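Local coordinates for diaminopimelate decarboxylase (Aquifex aeolicus, PDB 2P3E), which probably decarboxylates meso-2,6-diaminopimelate to L-lysine, the last step of lysine biosynthesis, using pyridoxal 5'-phosphate as cofactor, at residues K185-A190 and F234-L239; D136-I141 and K147-A152. One frame throughout, in Å; residues are numbered along the deposited sequence.

Contact 1 (K185-A190 and F234-L239); sequences KEYEYA and FDIKYL
F234 carries its ring anti to the carbonyl carbon (chi1 -65°), Y187 turns its ring the same way, and E188 bends at its second torsion (chi2 -64°), which brings its carboxylate back to the phenyl ring although its CB points away. The far end of the F234 ring meets the helix at Y187: CZ lies 4.1 Å from Y187 CB, and CE1 lies 3.5 Å from Y187 O, approached obliquely. E188 OE2 comes up in the ring plane at the edge, 3.8 Å from F234 CE2, with carboxylate and ring planes 74° apart. I236 adds a looser touch, CD1 standing 4.4 Å from Y187 CE2. L229 of helix 214-231 and I198 of strand 196-202 touch both Y187 and F234, while Y187 OH is hydrogen-bonded to G200 O and I153 N. Cutting F234 back to an alanine is likely to open a gap between helix 183-191 and the loop before strand 238-240, leaving Y187 CB and E188 OE2 without the ring they touch. The contact is therefore mainly apolar packing, with a backbone carbonyl near the ring and one carboxylate oxygen at its edge, probably weakly attracted to the slightly positive rim.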
ATOM      1  N   LYS B 185     -36.115 -10.363   5.399  1.00 30.08           N
ATOM      2  CA  LYS B 185     -36.721  -9.478   4.397  1.00 30.33           C
ATOM      3  C   LYS B 185     -35.980  -9.498   3.065  1.00 29.13           C
ATOM      4  O   LYS B 185     -36.602  -9.446   2.001  1.00 28.88           O
ATOM      5  CB  LYS B 185     -36.821  -8.038   4.918  1.00 30.68           C
ATOM      6  CG  LYS B 185     -37.980  -7.811   5.899  1.00 31.75           C
ATOM      7  CD  LYS B 185     -38.121  -6.332   6.253  1.00 34.29           C
ATOM      8  CE  LYS B 185     -37.348  -5.969   7.530  1.00 37.76           C
ATOM      9  NZ  LYS B 185     -37.538  -4.526   7.883  1.00 37.59           N
ATOM     10  N   GLU B 186     -34.651  -9.573   3.119  1.00 27.86           N
ATOM     11  CA  GLU B 186     -33.868  -9.731   1.903  1.00 27.27           C
ATOM     12  C   GLU B 186     -34.027 -11.100   1.253  1.00 25.88           C
ATOM     13  O   GLU B 186     -33.973 -11.198   0.036  1.00 26.04           O
ATOM     14  CB  GLU B 186     -32.383  -9.403   2.140  1.00 27.67           C
ATOM     15  CG  GLU B 186     -32.092  -7.906   2.066  1.00 30.16           C
ATOM     16  CD  GLU B 186     -30.617  -7.590   2.137  1.00 33.21           C
ATOM     17  OE1 GLU B 186     -29.820  -8.149   1.339  1.00 33.11           O
ATOM     18  OE2 GLU B 186     -30.250  -6.763   3.001  1.00 36.38           O
ATOM     19  N   TYR B 187     -34.191 -12.150   2.058  1.00 24.69           N
ATOM     20  CA  TYR B 187     -34.423 -13.497   1.528  1.00 24.44           C
ATOM     21  C   TYR B 187     -35.784 -13.577   0.827  1.00 24.87           C
ATOM     22  O   TYR B 187     -35.916 -14.180  -0.246  1.00 24.16           O
ATOM     23  CB  TYR B 187     -34.323 -14.554   2.637  1.00 23.56           C
ATOM     24  CG  TYR B 187     -32.901 -14.996   2.891  1.00 21.90           C
ATOM     25  CD1 TYR B 187     -32.156 -14.454   3.938  1.00 20.00           C
ATOM     26  CD2 TYR B 187     -32.294 -15.934   2.061  1.00 21.67           C
ATOM     27  CE1 TYR B 187     -30.838 -14.844   4.159  1.00 20.56           C
ATOM     28  CE2 TYR B 187     -30.973 -16.339   2.274  1.00 20.31           C
ATOM     29  CZ  TYR B 187     -30.252 -15.783   3.313  1.00 19.90           C
ATOM     30  OH  TYR B 187     -28.953 -16.178   3.519  1.00 19.39           O
ATOM     31  N   GLU B 188     -36.779 -12.939   1.436  1.00 25.28           N
ATOM     32  CA  GLU B 188     -38.108 -12.827   0.825  1.00 26.62           C
ATOM     33  C   GLU B 188     -38.063 -12.065  -0.497  1.00 26.50           C
ATOM     34  O   GLU B 188     -38.649 -12.500  -1.482  1.00 27.14           O
ATOM     35  CB  GLU B 188     -39.106 -12.191   1.798  1.00 26.72           C
ATOM     36  CG  GLU B 188     -39.511 -13.120   2.970  1.00 29.81           C
ATOM     37  CD  GLU B 188     -40.263 -14.379   2.518  1.00 33.69           C
ATOM     38  OE1 GLU B 188     -40.735 -14.412   1.351  1.00 33.55           O
ATOM     39  OE2 GLU B 188     -40.384 -15.339   3.337  1.00 35.88           O
ATOM     40  N   TYR B 189     -37.330 -10.956  -0.515  1.00 27.00           N
ATOM     41  CA  TYR B 189     -37.136 -10.164  -1.714  1.00 27.54           C
ATOM     42  C   TYR B 189     -36.435 -10.975  -2.809  1.00 27.56           C
ATOM     43  O   TYR B 189     -36.890 -11.007  -3.963  1.00 27.39           O
ATOM     44  CB  TYR B 189     -36.359  -8.879  -1.396  1.00 28.07           C
ATOM     45  CG  TYR B 189     -36.170  -7.990  -2.609  1.00 30.40           C
ATOM     46  CD1 TYR B 189     -37.174  -7.102  -3.008  1.00 31.46           C
ATOM     47  CD2 TYR B 189     -34.996  -8.054  -3.380  1.00 30.63           C
ATOM     48  CE1 TYR B 189     -37.014  -6.298  -4.128  1.00 31.34           C
ATOM     49  CE2 TYR B 189     -34.825  -7.253  -4.495  1.00 31.01           C
ATOM     50  CZ  TYR B 189     -35.846  -6.382  -4.869  1.00 32.62           C
ATOM     51  OH  TYR B 189     -35.703  -5.583  -5.981  1.00 33.05           O
ATOM     52  N   ALA B 190     -35.348 -11.654  -2.434  1.00 26.74           N
ATOM     53  CA  ALA B 190     -34.578 -12.463  -3.371  1.00 26.09           C
ATOM     54  C   ALA B 190     -35.352 -13.652  -3.950  1.00 25.96           C
ATOM     55  O   ALA B 190     -35.061 -14.098  -5.058  1.00 25.43           O
ATOM     56  CB  ALA B 190     -33.266 -12.939  -2.715  1.00 25.53           C
ATOM     57  N   PHE B 234     -37.508 -22.263   2.257  1.00 24.09           N
ATOM     58  CA  PHE B 234     -36.230 -22.078   1.553  1.00 23.71           C
ATOM     59  C   PHE B 234     -35.372 -23.346   1.659  1.00 23.55           C
ATOM     60  O   PHE B 234     -35.432 -24.061   2.665  1.00 23.90           O
ATOM     61  CB  PHE B 234     -35.439 -20.878   2.110  1.00 23.25           C
ATOM     62  CG  PHE B 234     -36.109 -19.549   1.893  1.00 23.57           C
ATOM     63  CD1 PHE B 234     -35.792 -18.768   0.785  1.00 24.01           C
ATOM     64  CD2 PHE B 234     -37.046 -19.071   2.800  1.00 22.81           C
ATOM     65  CE1 PHE B 234     -36.411 -17.525   0.577  1.00 24.63           C
ATOM     66  CE2 PHE B 234     -37.670 -17.841   2.600  1.00 23.64           C
ATOM     67  CZ  PHE B 234     -37.347 -17.061   1.494  1.00 23.31           C
ATOM     68  N   ASP B 235     -34.580 -23.612   0.623  1.00 22.81           N
ATOM     69  CA  ASP B 235     -33.673 -24.743   0.608  1.00 23.08           C
ATOM     70  C   ASP B 235     -32.241 -24.233   0.821  1.00 22.06           C
ATOM     71  O   ASP B 235     -31.524 -23.943  -0.134  1.00 21.82           O
ATOM     72  CB  ASP B 235     -33.782 -25.512  -0.717  1.00 23.82           C
ATOM     73  CG  ASP B 235     -32.907 -26.772  -0.750  1.00 26.00           C
ATOM     74  OD1 ASP B 235     -32.409 -27.212   0.308  1.00 28.23           O
ATOM     75  OD2 ASP B 235     -32.710 -27.323  -1.853  1.00 30.51           O
ATOM     76  N   ILE B 236     -31.848 -24.139   2.082  1.00 21.08           N
ATOM     77  CA  ILE B 236     -30.523 -23.651   2.446  1.00 20.29           C
ATOM     78  C   ILE B 236     -29.557 -24.827   2.453  1.00 19.66           C
ATOM     79  O   ILE B 236     -29.512 -25.616   3.409  1.00 19.53           O
ATOM     80  CB  ILE B 236     -30.535 -22.870   3.809  1.00 20.39           C
ATOM     81  CG1 ILE B 236     -31.581 -21.742   3.823  1.00 20.04           C
ATOM     82  CG2 ILE B 236     -29.143 -22.307   4.155  1.00 20.37           C
ATOM     83  CD1 ILE B 236     -31.487 -20.697   2.672  1.00 21.30           C
ATOM     84  N   LYS B 237     -28.788 -24.933   1.367  1.00 18.77           N
ATOM     85  CA  LYS B 237     -27.818 -26.008   1.188  1.00 18.23           C
ATOM     86  C   LYS B 237     -26.492 -25.740   1.907  1.00 17.73           C
ATOM     87  O   LYS B 237     -25.821 -26.688   2.322  1.00 17.58           O
ATOM     88  CB  LYS B 237     -27.555 -26.234  -0.305  1.00 18.41           C
ATOM     89  CG  LYS B 237     -28.777 -26.624  -1.116  1.00 19.99           C
ATOM     90  CD  LYS B 237     -28.436 -26.576  -2.616  1.00 23.65           C
ATOM     91  CE  LYS B 237     -29.653 -26.883  -3.497  1.00 28.04           C
ATOM     92  NZ  LYS B 237     -30.165 -28.267  -3.281  1.00 27.91           N
ATOM     93  N   TYR B 238     -26.133 -24.454   2.062  1.00 17.05           N
ATOM     94  CA  TYR B 238     -24.814 -24.048   2.608  1.00 16.53           C
ATOM     95  C   TYR B 238     -24.901 -23.030   3.744  1.00 16.08           C
ATOM     96  O   TYR B 238     -25.672 -22.081   3.689  1.00 16.46           O
ATOM     97  CB  TYR B 238     -23.892 -23.477   1.512  1.00 16.34           C
ATOM     98  CG  TYR B 238     -23.837 -24.368   0.299  1.00 17.36           C
ATOM     99  CD1 TYR B 238     -23.062 -25.538   0.295  1.00 19.05           C
ATOM    100  CD2 TYR B 238     -24.572 -24.059  -0.829  1.00 18.35           C
ATOM    101  CE1 TYR B 238     -23.033 -26.384  -0.826  1.00 19.51           C
ATOM    102  CE2 TYR B 238     -24.545 -24.883  -1.950  1.00 19.46           C
ATOM    103  CZ  TYR B 238     -23.790 -26.046  -1.929  1.00 20.07           C
ATOM    104  OH  TYR B 238     -23.797 -26.850  -3.054  1.00 23.04           O
ATOM    105  N   LEU B 239     -24.093 -23.257   4.763  1.00 16.09           N
ATOM    106  CA  LEU B 239     -23.897 -22.296   5.834  1.00 16.24           C
ATOM    107  C   LEU B 239     -22.420 -21.968   5.855  1.00 16.00           C
ATOM    108  O   LEU B 239     -21.592 -22.776   6.280  1.00 16.12           O
ATOM    109  CB  LEU B 239     -24.329 -22.860   7.182  1.00 16.37           C
ATOM    110  CG  LEU B 239     -25.817 -23.198   7.333  0.80 18.02           C
ATOM    111  CD1 LEU B 239     -26.077 -23.731   8.743  0.50 17.53           C
ATOM    112  CD2 LEU B 239     -26.719 -21.997   7.011  1.00 18.94           C
TER

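Contact 2 (D136-I141 and K147-A152); sequences DVLNEI and KKARIA
L138 gives up the most surface here, and its two methyl groups divide the work between the two strand residues that face the helix, A149 and I151. CD1 takes the closer partner, I151 CG2, at 3.7 Å. CD2 lies 4.3 Å from A149 CB, a slacker apolar touch made to the only carbon of that side chain. The leucine thus sits over two positions on the same face of the strand, where the small A149 probably allows the close backbone approach, with the CA atoms of L138 and A149 6.9 Å apart. With its first torsion at -98°, L138 is away from the usual staggered positions, while its second (chi2 -174°) sets CD1 anti to CA and toward I151, leaving CD2 as the branch that meets A149. I151 has CG1 between the backbone N and the carbonyl carbon (chi1 66°), which leaves CG2 as the branch that meets L138; the two side chains run past each other in opposite directions. All three residues are buried, and the joint is purely apolar. R150, between A149 and I151, points away from the helix and forms a salt bridge with E123. The pairing closes a right-handed beta-alpha-beta unit of the TIM-barrel domain, made of strand 126-129, helix 132-145 and strand 149-156. L138 also rests on F127 and V129 of the first strand and on V120 of the preceding helix 113-121, while strand 149-156 pairs in parallel with both 126-129 and 196-202.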
ATOM      1  N   ASP B 136     -30.514  -7.276  -7.373  1.00 21.25           N
ATOM      2  CA  ASP B 136     -31.130  -6.823  -8.625  1.00 21.85           C
ATOM      3  C   ASP B 136     -30.148  -6.905  -9.795  1.00 22.31           C
ATOM      4  O   ASP B 136     -30.488  -7.403 -10.887  1.00 21.82           O
ATOM      5  CB  ASP B 136     -31.610  -5.376  -8.457  1.00 22.12           C
ATOM      6  CG  ASP B 136     -32.818  -5.261  -7.558  1.00 23.27           C
ATOM      7  OD1 ASP B 136     -33.609  -6.214  -7.502  1.00 24.71           O
ATOM      8  OD2 ASP B 136     -32.984  -4.208  -6.903  1.00 25.59           O
ATOM      9  N   VAL B 137     -28.927  -6.425  -9.547  1.00 21.81           N
ATOM     10  CA  VAL B 137     -27.835  -6.459 -10.526  1.00 21.99           C
ATOM     11  C   VAL B 137     -27.460  -7.878 -10.920  1.00 21.93           C
ATOM     12  O   VAL B 137     -27.400  -8.191 -12.118  1.00 21.50           O
ATOM     13  CB  VAL B 137     -26.583  -5.682 -10.023  1.00 22.17           C
ATOM     14  CG1 VAL B 137     -25.396  -5.897 -10.974  1.00 22.81           C
ATOM     15  CG2 VAL B 137     -26.896  -4.204  -9.870  1.00 22.40           C
ATOM     16  N   LEU B 138     -27.209  -8.740  -9.923  1.00 21.48           N
ATOM     17  CA  LEU B 138     -26.928 -10.152 -10.174  1.00 21.92           C
ATOM     18  C   LEU B 138     -28.054 -10.837 -10.939  1.00 21.98           C
ATOM     19  O   LEU B 138     -27.808 -11.662 -11.827  1.00 21.44           O
ATOM     20  CB  LEU B 138     -26.723 -10.915  -8.862  1.00 22.42           C
ATOM     21  CG  LEU B 138     -25.342 -11.217  -8.308  1.00 24.53           C
ATOM     22  CD1 LEU B 138     -25.542 -12.105  -7.077  1.00 23.66           C
ATOM     23  CD2 LEU B 138     -24.434 -11.900  -9.333  1.00 24.10           C
ATOM     24  N   ASN B 139     -29.288 -10.513 -10.566  1.00 22.39           N
ATOM     25  CA  ASN B 139     -30.462 -11.086 -11.232  1.00 23.24           C
ATOM     26  C   ASN B 139     -30.509 -10.644 -12.706  1.00 23.52           C
ATOM     27  O   ASN B 139     -30.785 -11.451 -13.597  1.00 23.86           O
ATOM     28  CB  ASN B 139     -31.738 -10.672 -10.498  1.00 22.69           C
ATOM     29  CG  ASN B 139     -32.989 -11.326 -11.072  1.00 24.64           C
ATOM     30  OD1 ASN B 139     -33.117 -12.552 -11.093  1.00 24.65           O
ATOM     31  ND2 ASN B 139     -33.922 -10.498 -11.535  1.00 25.74           N
ATOM     32  N   GLU B 140     -30.237  -9.363 -12.945  1.00 24.30           N
ATOM     33  CA  GLU B 140     -30.223  -8.817 -14.311  1.00 25.36           C
ATOM     34  C   GLU B 140     -29.154  -9.492 -15.168  1.00 25.49           C
ATOM     35  O   GLU B 140     -29.432  -9.916 -16.299  1.00 25.81           O
ATOM     36  CB  GLU B 140     -30.053  -7.292 -14.288  1.00 25.82           C
ATOM     37  CG  GLU B 140     -30.111  -6.616 -15.677  1.00 28.03           C
ATOM     38  CD  GLU B 140     -30.548  -5.151 -15.614  0.80 29.85           C
ATOM     39  OE1 GLU B 140     -30.243  -4.463 -14.607  0.50 31.71           O
ATOM     40  N   ILE B 141     -27.945  -9.608 -14.612  1.00 25.14           N
ATOM     41  CA  ILE B 141     -26.793 -10.247 -15.271  1.00 24.56           C
ATOM     42  C   ILE B 141     -26.997 -11.735 -15.550  1.00 24.77           C
ATOM     43  O   ILE B 141     -26.680 -12.211 -16.653  1.00 24.17           O
ATOM     44  CB  ILE B 141     -25.484 -10.047 -14.459  1.00 24.78           C
ATOM     45  CG1 ILE B 141     -25.026  -8.583 -14.551  1.00 25.51           C
ATOM     46  CG2 ILE B 141     -24.402 -11.017 -14.940  1.00 24.86           C
ATOM     47  CD1 ILE B 141     -24.020  -8.147 -13.484  1.00 25.87           C
ATOM     48  N   LYS B 147     -28.468 -17.833 -17.341  1.00 27.51           N
ATOM     49  CA  LYS B 147     -27.939 -18.679 -16.277  1.00 27.18           C
ATOM     50  C   LYS B 147     -28.656 -18.355 -14.965  1.00 26.16           C
ATOM     51  O   LYS B 147     -29.465 -17.428 -14.899  1.00 25.81           O
ATOM     52  CB  LYS B 147     -26.424 -18.479 -16.118  1.00 27.40           C
ATOM     53  CG  LYS B 147     -25.567 -19.132 -17.202  1.00 29.55           C
ATOM     54  CD  LYS B 147     -24.147 -19.363 -16.702  1.00 31.87           C
ATOM     55  CE  LYS B 147     -23.130 -19.472 -17.820  1.00 33.48           C
ATOM     56  NZ  LYS B 147     -23.554 -20.325 -18.958  1.00 36.17           N
ATOM     57  N   LYS B 148     -28.367 -19.147 -13.938  1.00 25.17           N
ATOM     58  CA  LYS B 148     -28.784 -18.827 -12.579  1.00 24.56           C
ATOM     59  C   LYS B 148     -27.568 -18.405 -11.751  1.00 23.01           C
ATOM     60  O   LYS B 148     -26.473 -18.950 -11.929  1.00 23.52           O
ATOM     61  CB  LYS B 148     -29.435 -20.043 -11.916  1.00 25.57           C
ATOM     62  CG  LYS B 148     -30.682 -20.573 -12.610  1.00 27.28           C
ATOM     63  CD  LYS B 148     -31.813 -19.574 -12.619  1.00 31.00           C
ATOM     64  CE  LYS B 148     -33.104 -20.210 -13.154  1.00 33.16           C
ATOM     65  NZ  LYS B 148     -33.871 -20.797 -12.022  1.00 35.37           N
ATOM     66  N   ALA B 149     -27.764 -17.427 -10.869  1.00 21.17           N
ATOM     67  CA  ALA B 149     -26.753 -17.071  -9.861  1.00 20.29           C
ATOM     68  C   ALA B 149     -27.195 -17.615  -8.513  1.00 19.59           C
ATOM     69  O   ALA B 149     -28.281 -17.299  -8.047  1.00 19.63           O
ATOM     70  CB  ALA B 149     -26.551 -15.563  -9.793  1.00 19.83           C
ATOM     71  N   ARG B 150     -26.350 -18.438  -7.899  1.00 19.19           N
ATOM     72  CA  ARG B 150     -26.623 -18.991  -6.579  1.00 18.90           C
ATOM     73  C   ARG B 150     -26.180 -17.996  -5.510  1.00 18.48           C
ATOM     74  O   ARG B 150     -25.050 -17.491  -5.550  1.00 17.86           O
ATOM     75  CB  ARG B 150     -25.899 -20.324  -6.400  1.00 18.67           C
ATOM     76  CG  ARG B 150     -26.563 -21.512  -7.085  1.00 21.50           C
ATOM     77  CD  ARG B 150     -25.607 -22.699  -7.096  1.00 24.17           C
ATOM     78  NE  ARG B 150     -24.436 -22.374  -7.909  1.00 25.78           N
ATOM     79  CZ  ARG B 150     -24.364 -22.558  -9.226  1.00 28.08           C
ATOM     80  NH1 ARG B 150     -25.394 -23.084  -9.884  1.00 28.29           N
ATOM     81  NH2 ARG B 150     -23.263 -22.214  -9.889  1.00 26.90           N
ATOM     82  N   ILE B 151     -27.062 -17.701  -4.562  1.00 17.79           N
ATOM     83  CA  ILE B 151     -26.782 -16.665  -3.572  1.00 17.25           C
ATOM     84  C   ILE B 151     -26.936 -17.080  -2.098  1.00 17.41           C
ATOM     85  O   ILE B 151     -27.701 -18.002  -1.739  1.00 16.32           O
ATOM     86  CB  ILE B 151     -27.645 -15.385  -3.812  1.00 17.61           C
ATOM     87  CG1 ILE B 151     -29.123 -15.706  -3.582  1.00 18.35           C
ATOM     88  CG2 ILE B 151     -27.388 -14.779  -5.221  1.00 16.29           C
ATOM     89  CD1 ILE B 151     -29.938 -14.497  -3.127  1.00 23.08           C
ATOM     90  N   ALA B 152     -26.189 -16.357  -1.265  1.00 17.10           N
ATOM     91  CA  ALA B 152     -26.399 -16.294   0.171  1.00 16.85           C
ATOM     92  C   ALA B 152     -26.475 -14.828   0.533  1.00 16.64           C
ATOM     93  O   ALA B 152     -25.886 -13.986  -0.148  1.00 16.16           O
ATOM     94  CB  ALA B 152     -25.235 -16.940   0.897  1.00 16.60           C
TER

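Overall arrangement
Both contacts lie on the outer side of the barrel and reach the same parallel sheet, their centres 13 Å apart. Contact 2 comes first along the chain, joining helix 132-145 to strand 149-156; contact 1 sets the next barrel helix, 183-191, against the loop entering strand 238-240. The two helices are neighbours: Y189 OH of contact 1 lies 2.7 Å from D136 OD1 of contact 2, a probable hydrogen bond. A second touch, A190 CB to I151 CD1 at 3.7 Å, means that I151 serves both helices. Both contacts lie in the helix-and-strand packing of the pyridoxal-binding barrel, away from the residues expected to bind pyridoxal phosphate or substrate.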